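Beta-xylanase (Roseburia intestinalis L1-82, PDB 6SGF) binds xylan with low affinity through this CBM86 module, one part of a longer GH10 enzyme that probably cleaves internal beta-1,4-xylosidic linkages of xylan. Local coordinates at residues L32-Q37 against E117-S122; N55-Q60 against V124-E129; L70-G75 against Y94-S99. All blocks are in the same frame, centred on the assembly; numbering follows the deposited sequence.

Contact 1: L32-Q37 against E117-S122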
ATOM      1  N   LEU B  32     -12.245  -1.470   9.488  1.00 15.54           N
ATOM      2  CA  LEU B  32     -13.296  -2.444   9.690  1.00 15.97           C
ATOM      3  C   LEU B  32     -13.670  -2.536  11.162  1.00 19.32           C
ATOM      4  O   LEU B  32     -12.813  -2.400  12.052  1.00 15.96           O
ATOM      5  CB  LEU B  32     -12.870  -3.835   9.193  1.00 17.79           C
ATOM      6  CG  LEU B  32     -12.175  -3.904   7.838  1.00 25.32           C
ATOM      7  CD1 LEU B  32     -11.714  -5.349   7.605  1.00 31.21           C
ATOM      8  CD2 LEU B  32     -13.041  -3.402   6.713  1.00 19.39           C
ATOM      9  N   SER B  33     -14.963  -2.781  11.397  1.00 17.28           N
ATOM     10  CA  SER B  33     -15.487  -3.024  12.729  1.00 20.22           C
ATOM     11  C   SER B  33     -16.424  -4.229  12.686  1.00 21.43           C
ATOM     12  O   SER B  33     -17.309  -4.302  11.832  1.00 20.52           O
ATOM     13  CB  SER B  33     -16.229  -1.796  13.273  1.00 23.79           C
ATOM     14  OG  SER B  33     -16.318  -1.922  14.669  1.00 34.56           O
ATOM     15  N   PHE B  34     -16.253  -5.140  13.632  1.00 22.52           N
ATOM     16  CA  PHE B  34     -17.007  -6.387  13.626  1.00 16.77           C
ATOM     17  C   PHE B  34     -17.871  -6.466  14.878  1.00 23.02           C
ATOM     18  O   PHE B  34     -17.372  -6.313  15.997  1.00 26.07           O
ATOM     19  CB  PHE B  34     -16.104  -7.604  13.601  1.00 20.74           C
ATOM     20  CG  PHE B  34     -15.065  -7.589  12.537  1.00 17.18           C
ATOM     21  CD1 PHE B  34     -13.801  -7.084  12.818  1.00 20.72           C
ATOM     22  CD2 PHE B  34     -15.315  -8.135  11.305  1.00 18.15           C
ATOM     23  CE1 PHE B  34     -12.815  -7.080  11.850  1.00 20.05           C
ATOM     24  CE2 PHE B  34     -14.329  -8.167  10.329  1.00 20.31           C
ATOM     25  CZ  PHE B  34     -13.066  -7.645  10.622  1.00 16.87           C
ATOM     26  N   ALA B  35     -19.152  -6.717  14.695  1.00 21.97           N
ATOM     27  CA  ALA B  35     -20.073  -6.771  15.813  1.00 22.33           C
ATOM     28  C   ALA B  35     -20.450  -8.185  16.223  1.00 26.65           C
ATOM     29  O   ALA B  35     -20.784  -8.405  17.395  1.00 26.61           O
ATOM     30  CB  ALA B  35     -21.342  -6.000  15.438  1.00 28.40           C
ATOM     31  N   LYS B  36     -20.401  -9.129  15.302  1.00 20.41           N
ATOM     32  CA  LYS B  36     -20.811 -10.496  15.635  1.00 19.08           C
ATOM     33  C   LYS B  36     -19.817 -11.497  15.075  1.00 22.12           C
ATOM     34  O   LYS B  36     -19.086 -11.180  14.167  1.00 18.64           O
ATOM     35  CB  LYS B  36     -22.188 -10.804  15.062  1.00 29.42           C
ATOM     36  CG  LYS B  36     -22.987 -11.829  15.841  1.00 42.92           C
ATOM     37  CD  LYS B  36     -23.228 -13.166  15.164  1.00 49.56           C
ATOM     38  CE  LYS B  36     -24.013 -14.135  16.041  1.00 53.58           C
ATOM     39  NZ  LYS B  36     -23.256 -14.621  17.210  1.00 54.09           N
ATOM     40  N   GLN B  37     -19.856 -12.707  15.614  1.00 21.42           N
ATOM     41  CA  GLN B  37     -19.024 -13.826  15.166  1.00 24.17           C
ATOM     42  C   GLN B  37     -19.268 -14.032  13.671  1.00 22.94           C
ATOM     43  O   GLN B  37     -20.382 -14.022  13.235  1.00 19.39           O
ATOM     44  CB  GLN B  37     -19.357 -15.115  15.920  1.00 18.97           C
ATOM     45  CG  GLN B  37     -18.314 -16.190  15.743  1.00 24.03           C
ATOM     46  CD  GLN B  37     -18.592 -17.450  16.518  1.00 30.23           C
ATOM     47  OE1 GLN B  37     -19.732 -17.820  16.726  1.00 33.12           O
ATOM     48  NE2 GLN B  37     -17.542 -18.100  16.950  1.00 24.68           N
ATOM     49  N   GLU B 117     -15.835  -7.410  21.160  1.00 30.21           N
ATOM     50  CA  GLU B 117     -15.919  -6.113  21.820  1.00 32.53           C
ATOM     51  C   GLU B 117     -14.728  -5.286  21.360  1.00 25.35           C
ATOM     52  O   GLU B 117     -13.590  -5.759  21.427  1.00 24.41           O
ATOM     53  CB  GLU B 117     -15.926  -6.260  23.344  1.00 35.46           C
ATOM     54  CG  GLU B 117     -16.633  -5.112  24.031  1.00 42.51           C
ATOM     55  CD  GLU B 117     -16.012  -4.780  25.371  1.00 57.59           C
ATOM     56  OE1 GLU B 117     -16.259  -3.657  25.884  1.00 56.23           O
ATOM     57  OE2 GLU B 117     -15.293  -5.656  25.913  1.00 57.54           O
ATOM     58  N   ASN B 118     -14.996  -4.096  20.821  1.00 32.92           N
ATOM     59  CA  ASN B 118     -13.958  -3.240  20.229  1.00 31.01           C
ATOM     60  C   ASN B 118     -13.090  -4.041  19.259  1.00 23.37           C
ATOM     61  O   ASN B 118     -11.853  -4.001  19.288  1.00 25.51           O
ATOM     62  CB  ASN B 118     -13.102  -2.576  21.307  1.00 32.23           C
ATOM     63  CG  ASN B 118     -13.915  -1.654  22.224  1.00 40.38           C
ATOM     64  OD1 ASN B 118     -15.124  -1.483  22.054  1.00 42.50           O
ATOM     65  ND2 ASN B 118     -13.238  -1.058  23.200  1.00 50.50           N
ATOM     66  N   ALA B 119     -13.758  -4.811  18.420  1.00 22.09           N
ATOM     67  CA  ALA B 119     -13.092  -5.676  17.449  1.00 19.74           C
ATOM     68  C   ALA B 119     -12.938  -4.896  16.151  1.00 18.33           C
ATOM     69  O   ALA B 119     -13.903  -4.734  15.403  1.00 19.18           O
ATOM     70  CB  ALA B 119     -13.911  -6.940  17.230  1.00 18.83           C
ATOM     71  N   THR B 120     -11.737  -4.378  15.906  1.00 17.91           N
ATOM     72  CA  THR B 120     -11.478  -3.534  14.751  1.00 18.66           C
ATOM     73  C   THR B 120     -10.112  -3.892  14.174  1.00 18.93           C
ATOM     74  O   THR B 120      -9.236  -4.417  14.872  1.00 16.76           O
ATOM     75  CB  THR B 120     -11.547  -2.026  15.111  1.00 16.36           C
ATOM     76  OG1 THR B 120     -10.549  -1.706  16.075  1.00 22.04           O
ATOM     77  CG2 THR B 120     -12.894  -1.641  15.707  1.00 24.66           C
ATOM     78  N   VAL B 121      -9.941  -3.587  12.889  1.00 14.45           N
ATOM     79  CA  VAL B 121      -8.665  -3.764  12.194  1.00 16.31           C
ATOM     80  C   VAL B 121      -8.735  -2.914  10.930  1.00 17.22           C
ATOM     81  O   VAL B 121      -9.817  -2.582  10.445  1.00 16.56           O
ATOM     82  CB  VAL B 121      -8.379  -5.254  11.866  1.00 14.68           C
ATOM     83  CG1 VAL B 121      -9.400  -5.809  10.841  1.00 17.10           C
ATOM     84  CG2 VAL B 121      -6.965  -5.410  11.343  1.00 18.35           C
ATOM     85  N   SER B 122      -7.573  -2.531  10.408  1.00 14.95           N
ATOM     86  CA  SER B 122      -7.480  -1.835   9.129  1.00 13.57           C
ATOM     87  C   SER B 122      -6.724  -2.671   8.112  1.00 13.80           C
ATOM     88  O   SER B 122      -5.680  -3.249   8.432  1.00 17.17           O
ATOM     89  CB  SER B 122      -6.772  -0.499   9.297  1.00 15.89           C
ATOM     90  OG  SER B 122      -7.486   0.297  10.198  1.00 17.69           O
TER
HETATM   91  O   HOH W   1     -16.783  -4.983  18.205  1.00 26.67           O

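Contact 2: N55-Q60 against V124-E129. With CD (cadmium ion), chain S.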
ATOM      1  N   ASN B  55       2.161 -17.930  -5.816  1.00 15.72           N
ATOM      2  CA  ASN B  55       2.859 -18.617  -4.744  1.00 17.95           C
ATOM      3  C   ASN B  55       2.359 -18.189  -3.375  1.00 22.08           C
ATOM      4  O   ASN B  55       2.189 -19.025  -2.491  1.00 23.72           O
ATOM      5  CB  ASN B  55       4.365 -18.365  -4.815  1.00 22.45           C
ATOM      6  CG  ASN B  55       5.123 -19.298  -3.921  1.00 27.22           C
ATOM      7  OD1 ASN B  55       4.981 -20.516  -4.032  1.00 27.52           O
ATOM      8  ND2 ASN B  55       5.909 -18.745  -3.007  1.00 27.29           N
ATOM      9  N   ALA B  56       2.079 -16.899  -3.191  1.00 18.00           N
ATOM     10  CA  ALA B  56       1.777 -16.391  -1.865  1.00 17.49           C
ATOM     11  C   ALA B  56       0.872 -15.180  -2.000  1.00 17.90           C
ATOM     12  O   ALA B  56       1.003 -14.396  -2.949  1.00 18.02           O
ATOM     13  CB  ALA B  56       3.077 -16.015  -1.117  1.00 19.75           C
ATOM     14  N   VAL B  57      -0.044 -15.044  -1.046  1.00 15.90           N
ATOM     15  CA  VAL B  57      -0.876 -13.853  -0.902  1.00 18.40           C
ATOM     16  C   VAL B  57      -0.601 -13.266   0.484  1.00 19.46           C
ATOM     17  O   VAL B  57      -0.828 -13.934   1.499  1.00 17.52           O
ATOM     18  CB  VAL B  57      -2.375 -14.165  -1.064  1.00 18.15           C
ATOM     19  CG1 VAL B  57      -3.180 -12.879  -0.996  1.00 16.28           C
ATOM     20  CG2 VAL B  57      -2.670 -14.886  -2.403  1.00 19.64           C
ATOM     21  N   THR B  58      -0.154 -12.012   0.536  1.00 15.60           N
ATOM     22  CA  THR B  58       0.208 -11.383   1.796  1.00 16.97           C
ATOM     23  C   THR B  58      -0.730 -10.214   2.086  1.00 15.66           C
ATOM     24  O   THR B  58      -0.842  -9.284   1.283  1.00 17.20           O
ATOM     25  CB  THR B  58       1.663 -10.923   1.771  1.00 21.41           C
ATOM     26  OG1 THR B  58       2.501 -12.062   1.561  1.00 25.49           O
ATOM     27  CG2 THR B  58       2.036 -10.274   3.108  1.00 22.38           C
ATOM     28  N   PHE B  59      -1.396 -10.276   3.227  1.00 14.90           N
ATOM     29  CA  PHE B  59      -2.288  -9.228   3.692  1.00 14.90           C
ATOM     30  C   PHE B  59      -1.516  -8.360   4.671  1.00 15.79           C
ATOM     31  O   PHE B  59      -0.965  -8.877   5.654  1.00 14.46           O
ATOM     32  CB  PHE B  59      -3.523  -9.784   4.406  1.00 15.74           C
ATOM     33  CG  PHE B  59      -4.397 -10.663   3.564  1.00 16.26           C
ATOM     34  CD1 PHE B  59      -3.950 -11.905   3.114  1.00 16.63           C
ATOM     35  CD2 PHE B  59      -5.668 -10.265   3.253  1.00 15.72           C
ATOM     36  CE1 PHE B  59      -4.774 -12.739   2.370  1.00 15.96           C
ATOM     37  CE2 PHE B  59      -6.500 -11.072   2.545  1.00 19.33           C
ATOM     38  CZ  PHE B  59      -6.051 -12.327   2.085  1.00 17.05           C
ATOM     39  N   GLN B  60      -1.488  -7.063   4.419  1.00 13.49           N
ATOM     40  CA  GLN B  60      -0.921  -6.098   5.348  1.00 11.32           C
ATOM     41  C   GLN B  60      -2.045  -5.384   6.084  1.00 13.03           C
ATOM     42  O   GLN B  60      -2.964  -4.837   5.449  1.00 14.76           O
ATOM     43  CB  GLN B  60      -0.040  -5.086   4.616  1.00 13.74           C
ATOM     44  CG  GLN B  60       0.654  -4.083   5.542  1.00 16.03           C
ATOM     45  CD  GLN B  60       1.617  -3.139   4.797  1.00 19.36           C
ATOM     46  OE1 GLN B  60       1.625  -3.054   3.567  1.00 26.28           O
ATOM     47  NE2 GLN B  60       2.415  -2.436   5.550  1.00 20.14           N
ATOM     48  N   VAL B 124      -4.441  -2.542   4.865  1.00 13.59           N
ATOM     49  CA  VAL B 124      -3.524  -1.649   4.161  1.00 14.23           C
ATOM     50  C   VAL B 124      -3.339  -2.063   2.717  1.00 15.81           C
ATOM     51  O   VAL B 124      -3.421  -1.237   1.803  1.00 13.84           O
ATOM     52  CB  VAL B 124      -2.161  -1.628   4.901  1.00 16.58           C
ATOM     53  CG1 VAL B 124      -1.123  -0.800   4.136  1.00 18.98           C
ATOM     54  CG2 VAL B 124      -2.356  -1.183   6.350  1.00 17.60           C
ATOM     55  N   SER B 125      -3.055  -3.337   2.478  1.00 12.83           N
ATOM     56  CA  SER B 125      -2.760  -3.775   1.130  1.00 13.73           C
ATOM     57  C   SER B 125      -2.840  -5.286   1.079  1.00 13.95           C
ATOM     58  O   SER B 125      -2.752  -5.955   2.110  1.00 12.68           O
ATOM     59  CB  SER B 125      -1.376  -3.320   0.694  1.00 15.90           C
ATOM     60  OG  SER B 125      -0.361  -3.970   1.432  1.00 15.72           O
ATOM     61  N   VAL B 126      -2.967  -5.801  -0.138  1.00 15.17           N
ATOM     62  CA  VAL B 126      -2.872  -7.229  -0.421  1.00 13.71           C
ATOM     63  C   VAL B 126      -1.920  -7.418  -1.592  1.00 15.55           C
ATOM     64  O   VAL B 126      -2.038  -6.731  -2.611  1.00 18.21           O
ATOM     65  CB  VAL B 126      -4.245  -7.846  -0.736  1.00 14.73           C
ATOM     66  CG1 VAL B 126      -4.083  -9.367  -0.957  1.00 17.35           C
ATOM     67  CG2 VAL B 126      -5.236  -7.544   0.400  1.00 17.64           C
ATOM     68  N   THR B 127      -0.953  -8.314  -1.418  1.00 14.94           N
ATOM     69  CA  THR B 127       0.105  -8.558  -2.391  1.00 15.47           C
ATOM     70  C   THR B 127       0.053  -9.997  -2.881  1.00 18.74           C
ATOM     71  O   THR B 127      -0.006 -10.918  -2.071  1.00 15.51           O
ATOM     72  CB  THR B 127       1.485  -8.311  -1.778  1.00 20.80           C
ATOM     73  OG1 THR B 127       1.647  -6.913  -1.452  1.00 20.57           O
ATOM     74  CG2 THR B 127       2.546  -8.767  -2.787  1.00 22.47           C
ATOM     75  N   PHE B 128       0.080 -10.183  -4.199  1.00 17.74           N
ATOM     76  CA  PHE B 128       0.153 -11.496  -4.830  1.00 18.39           C
ATOM     77  C   PHE B 128       1.541 -11.684  -5.405  1.00 21.83           C
ATOM     78  O   PHE B 128       1.944 -10.932  -6.301  1.00 23.99           O
ATOM     79  CB  PHE B 128      -0.891 -11.607  -5.924  1.00 18.83           C
ATOM     80  CG  PHE B 128      -2.287 -11.510  -5.395  1.00 21.26           C
ATOM     81  CD1 PHE B 128      -2.838 -10.283  -5.099  1.00 15.03           C
ATOM     82  CD2 PHE B 128      -3.013 -12.651  -5.153  1.00 22.76           C
ATOM     83  CE1 PHE B 128      -4.110 -10.194  -4.585  1.00 23.92           C
ATOM     84  CE2 PHE B 128      -4.306 -12.569  -4.648  1.00 21.55           C
ATOM     85  CZ  PHE B 128      -4.839 -11.336  -4.347  1.00 17.37           C
ATOM     86  N   GLU B 129       2.290 -12.638  -4.861  1.00 18.56           N
ATOM     87  CA  GLU B 129       3.591 -12.976  -5.412  1.00 20.43           C
ATOM     88  C   GLU B 129       3.468 -14.220  -6.283  1.00 22.97           C
ATOM     89  O   GLU B 129       3.027 -15.276  -5.809  1.00 19.97           O
ATOM     90  CB  GLU B 129       4.658 -13.188  -4.351  1.00 21.43           C
ATOM     91  CG  GLU B 129       5.990 -13.437  -5.072  1.00 28.91           C
ATOM     92  CD  GLU B 129       7.169 -13.159  -4.223  1.00 33.71           C
ATOM     93  OE1 GLU B 129       6.935 -12.726  -3.076  1.00 32.93           O
ATOM     94  OE2 GLU B 129       8.321 -13.377  -4.690  1.00 36.16           O
TER
HETATM   95 CD    CD S 205       9.235 -13.035  -2.306  1.00 47.12          CD
HETATM   96  O   HOH W   2       0.510  -6.628   1.102  1.00 19.46           O
HETATM   97  O   HOH W   3       2.750 -12.184  -1.208  1.00 25.67           O

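Contact 3: L70-G75 against Y94-S99. With XYP (beta-D-xylopyranose), chain H.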
ATOM      1  N   LEU B  70      -8.261 -14.863   7.310  1.00 13.88           N
ATOM      2  CA  LEU B  70      -7.973 -14.353   5.988  1.00 12.32           C
ATOM      3  C   LEU B  70      -8.405 -15.385   4.954  1.00 14.60           C
ATOM      4  O   LEU B  70      -8.209 -16.595   5.146  1.00 15.13           O
ATOM      5  CB  LEU B  70      -6.498 -14.022   5.849  1.00 14.58           C
ATOM      6  CG  LEU B  70      -5.978 -13.033   6.894  1.00 15.48           C
ATOM      7  CD1 LEU B  70      -4.441 -12.965   6.801  1.00 23.54           C
ATOM      8  CD2 LEU B  70      -6.565 -11.675   6.784  1.00 20.98           C
ATOM      9  N   LYS B  71      -8.964 -14.909   3.851  1.00 12.53           N
ATOM     10  CA  LYS B  71      -9.522 -15.770   2.819  1.00 13.87           C
ATOM     11  C   LYS B  71      -9.065 -15.350   1.428  1.00 15.03           C
ATOM     12  O   LYS B  71      -9.046 -14.162   1.109  1.00 13.41           O
ATOM     13  CB  LYS B  71     -11.058 -15.733   2.831  1.00 17.20           C
ATOM     14  CG  LYS B  71     -11.683 -16.222   4.111  1.00 13.78           C
ATOM     15  CD  LYS B  71     -13.224 -16.140   4.000  1.00 17.98           C
ATOM     16  CE  LYS B  71     -13.946 -16.664   5.232  1.00 19.78           C
ATOM     17  NZ  LYS B  71     -15.407 -16.790   4.879  1.00 16.75           N
ATOM     18  N   VAL B  72      -8.753 -16.337   0.599  1.00 15.62           N
ATOM     19  CA  VAL B  72      -8.483 -16.162  -0.819  1.00 15.94           C
ATOM     20  C   VAL B  72      -9.561 -16.941  -1.563  1.00 19.42           C
ATOM     21  O   VAL B  72      -9.595 -18.173  -1.516  1.00 16.09           O
ATOM     22  CB  VAL B  72      -7.084 -16.631  -1.203  1.00 16.50           C
ATOM     23  CG1 VAL B  72      -6.835 -16.364  -2.680  1.00 22.78           C
ATOM     24  CG2 VAL B  72      -6.068 -15.931  -0.352  1.00 24.33           C
ATOM     25  N   TYR B  73     -10.423 -16.233  -2.272  1.00 18.77           N
ATOM     26  CA  TYR B  73     -11.520 -16.878  -2.982  1.00 20.24           C
ATOM     27  C   TYR B  73     -11.057 -17.313  -4.367  1.00 25.06           C
ATOM     28  O   TYR B  73     -10.160 -16.696  -4.960  1.00 23.03           O
ATOM     29  CB  TYR B  73     -12.688 -15.924  -3.144  1.00 16.64           C
ATOM     30  CG  TYR B  73     -13.409 -15.504  -1.897  1.00 17.13           C
ATOM     31  CD1 TYR B  73     -12.869 -14.563  -1.027  1.00 17.87           C
ATOM     32  CD2 TYR B  73     -14.669 -16.015  -1.621  1.00 21.70           C
ATOM     33  CE1 TYR B  73     -13.564 -14.139   0.085  1.00 16.78           C
ATOM     34  CE2 TYR B  73     -15.377 -15.598  -0.533  1.00 21.42           C
ATOM     35  CZ  TYR B  73     -14.828 -14.683   0.329  1.00 22.24           C
ATOM     36  OH  TYR B  73     -15.562 -14.302   1.419  1.00 20.77           O
ATOM     37  N   ASN B  74     -11.670 -18.373  -4.888  1.00 20.84           N
ATOM     38  CA  ASN B  74     -11.391 -18.791  -6.262  1.00 22.65           C
ATOM     39  C   ASN B  74     -12.698 -19.173  -6.956  1.00 25.81           C
ATOM     40  O   ASN B  74     -12.808 -20.197  -7.626  1.00 24.33           O
ATOM     41  CB  ASN B  74     -10.343 -19.908  -6.312  1.00 23.05           C
ATOM     42  CG  ASN B  74     -10.823 -21.255  -5.740  1.00 24.51           C
ATOM     43  OD1 ASN B  74     -11.616 -21.328  -4.802  1.00 21.81           O
ATOM     44  ND2 ASN B  74     -10.294 -22.340  -6.310  1.00 27.43           N
ATOM     45  N   GLY B  75     -13.693 -18.304  -6.818  1.00 26.10           N
ATOM     46  CA  GLY B  75     -14.884 -18.342  -7.634  1.00 27.66           C
ATOM     47  C   GLY B  75     -16.097 -18.947  -6.980  1.00 35.68           C
ATOM     48  O   GLY B  75     -17.190 -18.873  -7.557  1.00 31.67           O
ATOM     49  N   TYR B  94       0.560 -10.983   7.049  1.00 15.41           N
ATOM     50  CA  TYR B  94       0.265 -12.402   7.139  1.00 16.02           C
ATOM     51  C   TYR B  94       0.241 -12.995   5.741  1.00 20.22           C
ATOM     52  O   TYR B  94      -0.327 -12.401   4.832  1.00 14.71           O
ATOM     53  CB  TYR B  94      -1.095 -12.658   7.784  1.00 14.74           C
ATOM     54  CG  TYR B  94      -1.274 -12.081   9.179  1.00 14.39           C
ATOM     55  CD1 TYR B  94      -0.828 -12.780  10.281  1.00 15.79           C
ATOM     56  CD2 TYR B  94      -1.915 -10.853   9.395  1.00 15.74           C
ATOM     57  CE1 TYR B  94      -0.989 -12.287  11.551  1.00 17.67           C
ATOM     58  CE2 TYR B  94      -2.060 -10.352  10.666  1.00 13.00           C
ATOM     59  CZ  TYR B  94      -1.599 -11.090  11.743  1.00 17.17           C
ATOM     60  OH  TYR B  94      -1.746 -10.662  13.032  1.00 16.76           O
ATOM     61  N   THR B  95       0.765 -14.215   5.590  1.00 18.14           N
ATOM     62  CA  THR B  95       0.876 -14.831   4.275  1.00 20.52           C
ATOM     63  C   THR B  95       0.036 -16.095   4.207  1.00 28.70           C
ATOM     64  O   THR B  95       0.063 -16.916   5.131  1.00 24.60           O
ATOM     65  CB  THR B  95       2.336 -15.151   3.948  1.00 25.23           C
ATOM     66  OG1 THR B  95       3.057 -13.925   3.780  1.00 27.27           O
ATOM     67  CG2 THR B  95       2.438 -15.945   2.681  1.00 25.68           C
ATOM     68  N   ILE B  96      -0.744 -16.223   3.132  1.00 20.46           N
ATOM     69  CA  ILE B  96      -1.443 -17.459   2.803  1.00 19.54           C
ATOM     70  C   ILE B  96      -0.813 -17.995   1.523  1.00 22.81           C
ATOM     71  O   ILE B  96      -0.647 -17.249   0.553  1.00 16.47           O
ATOM     72  CB  ILE B  96      -2.949 -17.234   2.597  1.00 25.08           C
ATOM     73  CG1 ILE B  96      -3.634 -16.877   3.914  1.00 33.10           C
ATOM     74  CG2 ILE B  96      -3.599 -18.492   2.014  1.00 26.61           C
ATOM     75  CD1 ILE B  96      -5.069 -16.437   3.692  1.00 29.52           C
ATOM     76  N   ASN B  97      -0.507 -19.290   1.494  1.00 18.47           N
ATOM     77  CA  ASN B  97      -0.031 -19.887   0.255  1.00 18.83           C
ATOM     78  C   ASN B  97      -1.189 -20.672  -0.363  1.00 22.20           C
ATOM     79  O   ASN B  97      -1.461 -21.800   0.069  1.00 23.64           O
ATOM     80  CB  ASN B  97       1.163 -20.795   0.534  1.00 22.11           C
ATOM     81  CG  ASN B  97       2.312 -20.043   1.213  1.00 24.24           C
ATOM     82  OD1 ASN B  97       2.528 -20.134   2.424  1.00 23.76           O
ATOM     83  ND2 ASN B  97       3.017 -19.259   0.429  1.00 23.74           N
ATOM     84  N   PRO B  98      -1.905 -20.120  -1.336  1.00 20.81           N
ATOM     85  CA  PRO B  98      -3.160 -20.725  -1.799  1.00 21.23           C
ATOM     86  C   PRO B  98      -2.943 -21.848  -2.802  1.00 25.06           C
ATOM     87  O   PRO B  98      -1.903 -21.960  -3.437  1.00 23.78           O
ATOM     88  CB  PRO B  98      -3.857 -19.545  -2.490  1.00 22.99           C
ATOM     89  CG  PRO B  98      -2.703 -18.846  -3.140  1.00 20.74           C
ATOM     90  CD  PRO B  98      -1.567 -18.919  -2.138  1.00 19.22           C
ATOM     91  N   SER B  99      -3.967 -22.680  -2.951  1.00 24.93           N
ATOM     92  CA  SER B  99      -3.896 -23.788  -3.894  1.00 29.36           C
ATOM     93  C   SER B  99      -5.297 -24.064  -4.414  1.00 23.38           C
ATOM     94  O   SER B  99      -6.291 -23.801  -3.737  1.00 24.08           O
ATOM     95  CB  SER B  99      -3.280 -25.066  -3.286  1.00 27.40           C
ATOM     96  OG  SER B  99      -3.850 -25.441  -2.040  1.00 31.06           O
TER
HETATM   97  C1  XYP H   2     -19.679 -18.147   7.413  1.00 22.39           C
HETATM   98  C2  XYP H   2     -18.250 -17.866   6.944  1.00 23.43           C
HETATM   99  C3  XYP H   2     -17.403 -19.069   7.173  1.00 17.42           C
HETATM  100  C4  XYP H   2     -17.555 -19.627   8.569  1.00 17.59           C
HETATM  101  C5  XYP H   2     -19.015 -19.879   8.970  1.00 20.01           C
HETATM  102  O2  XYP H   2     -18.301 -17.428   5.585  1.00 22.04           O
HETATM  103  O3  XYP H   2     -16.016 -18.680   6.957  1.00 18.14           O
HETATM  104  O4  XYP H   2     -16.815 -20.858   8.598  1.00 18.88           O
HETATM  105  O5  XYP H   2     -19.707 -18.596   8.836  1.00 20.90           O

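Contact 1: L32-Q37 against E117-S122
L32 and V121 form an antiparallel hydrogen-bonded pair: L32 N donates to V121 O at 2.8 Å, and V121 N returns a longer bond to L32 O at 3.2 Å. The first is nearly linear with the carbonyl (C=O...N 172°), whereas in the second the donor is tilted 31° from the carbonyl plane. Next along, F34 N donates to A119 O at 3.0 Å. The return link is made by a water that takes a bond from A119 N and gives one to F34 O. At the non-hydrogen-bonded S33–T120 pair beside L32–V121, T120 CA brings its hydrogen to L32 O (3.2 Å).

The apolar contacts lie on the face shared by L32, F34, A119 and V121. V121 CG1 sits in the plane of the F34 ring, 3.8 Å from its edge atom CE1, and also meets L32 CD1 at 4.0 Å. With V121 chi1 at 66°, CG1 stands between its own backbone N and carbonyl carbon, within reach of both neighbours. An alanine in place of F34 would probably leave one side of V121 CG1 without its ring partner and open a gap beside A21 and I111.

This is the pairing of strands 29-34 and 119-130 within one antiparallel sheet of the module's beta-sandwich.

Contact 2: N55-Q60 against V124-E129
V57 covers part of one face of the F128 ring: its CG1 lies 3.8 Å above the plane, offset toward the rim, and 24° off the ring normal as seen from the centroid, which makes a CH-pi contact. The other methyl, V57 CG2, reaches the rim atom F128 CD2 at 3.6 Å. V57 chi1 of -176° sets CG1 anti to the backbone N, and from there it also meets V126 CG1 at 3.6 Å. The F59 ring meets V126 obliquely, with CD2 touching V126 CG2, the two side chains lying side by side. V57, F59, V126 and F128 therefore make one continuous apolar face.

The backbones run at 168° to each other and are stitched by regular antiparallel bonds, such as T58 N to T127 O. Each end carries a classic beta bulge. At one, E129 O accepts from both N55 N (2.8 Å) and A56 N (3.2 Å); at the other, Q60 O takes V124 N at 2.8 Å and a weak bond from S125 N.

The opposite face is mostly polar. One water joins T58 O to the hydroxyls of S125 and T127; a second joins T58 OG1 to T127 O, while T58 OG1 also bonds T95 OG1. Both carboxylate oxygens of E129 bind a cadmium ion, OE2 at 2.6 Å. The extended Q60 side chain lies across V124, its OE1 3.6 Å from V124 CG1. Q60 OE1 also has a weak bond to T10 OG1 of the second subunit.

Strand 54-62 is flanked by 93-96 and strand 119-130 by 6-10, while F59 and F128 both pack on V107 of strand 103-110.

Contact 3: L70-G75 against Y94-S99
L70 and I96 meet across the interior of a beta-sandwich, the fold common among carbohydrate-binding modules. Their strands, 70-73 and 94-96, belong to different sheets: the axes approach to 8.6 Å, cross at -36° and share no hydrogen bond; the link is apolar packing, mostly side chain on side chain.

I96 CD1 meets both L70 and V72. Its chi2 of 171° extends CD1 until it lies 3.5 Å from L70 CB and equally close to the backbone at L70 O. V72 and I96 run antiparallel alongside one another, V72 CG2 at 4.2 Å from I96 CD1. L70 and Y94 instead cross at about a right angle, with L70 CD1 set against Y94 CB at 3.5 Å, beside the root of the ring rather than its hydroxyl, which bonds Q64 and the backbone N of Q91. V72 CG1 packs more loosely on P98 CB.

K71 points the other way, out of the sandwich and into the glycan pocket with Q40 and D78. A salt bridge to D78 and a hydrogen bond to Q40 hold NZ at the end of its extended chain. NZ donates to O3 of a bound xylopyranose at 2.9 Å and, more weakly, to O2.

In the fold
Contacts 1 and 2 both use strand 119-130 of the six-strand antiparallel sheet, pairing it with 29-34 and 54-62 respectively; their centres lie about 21 Å apart, on opposite sides of the chain's centre. Contact 3 lies about 9 Å, centre to centre, from contact 2 and touches it, since strand 93-96 pairs with 54-62. Through strand 68-73 it then crosses to the second, five-strand sheet. Along the chain, contacts 1 and 2 interleave, and both segments of contact 3 fall within the span bridged by either. The late strand 119-130 thus closes the sheet against two earlier strands, and contact 3, between them in sequence, joins that sheet to the one carrying the xylan-binding K71.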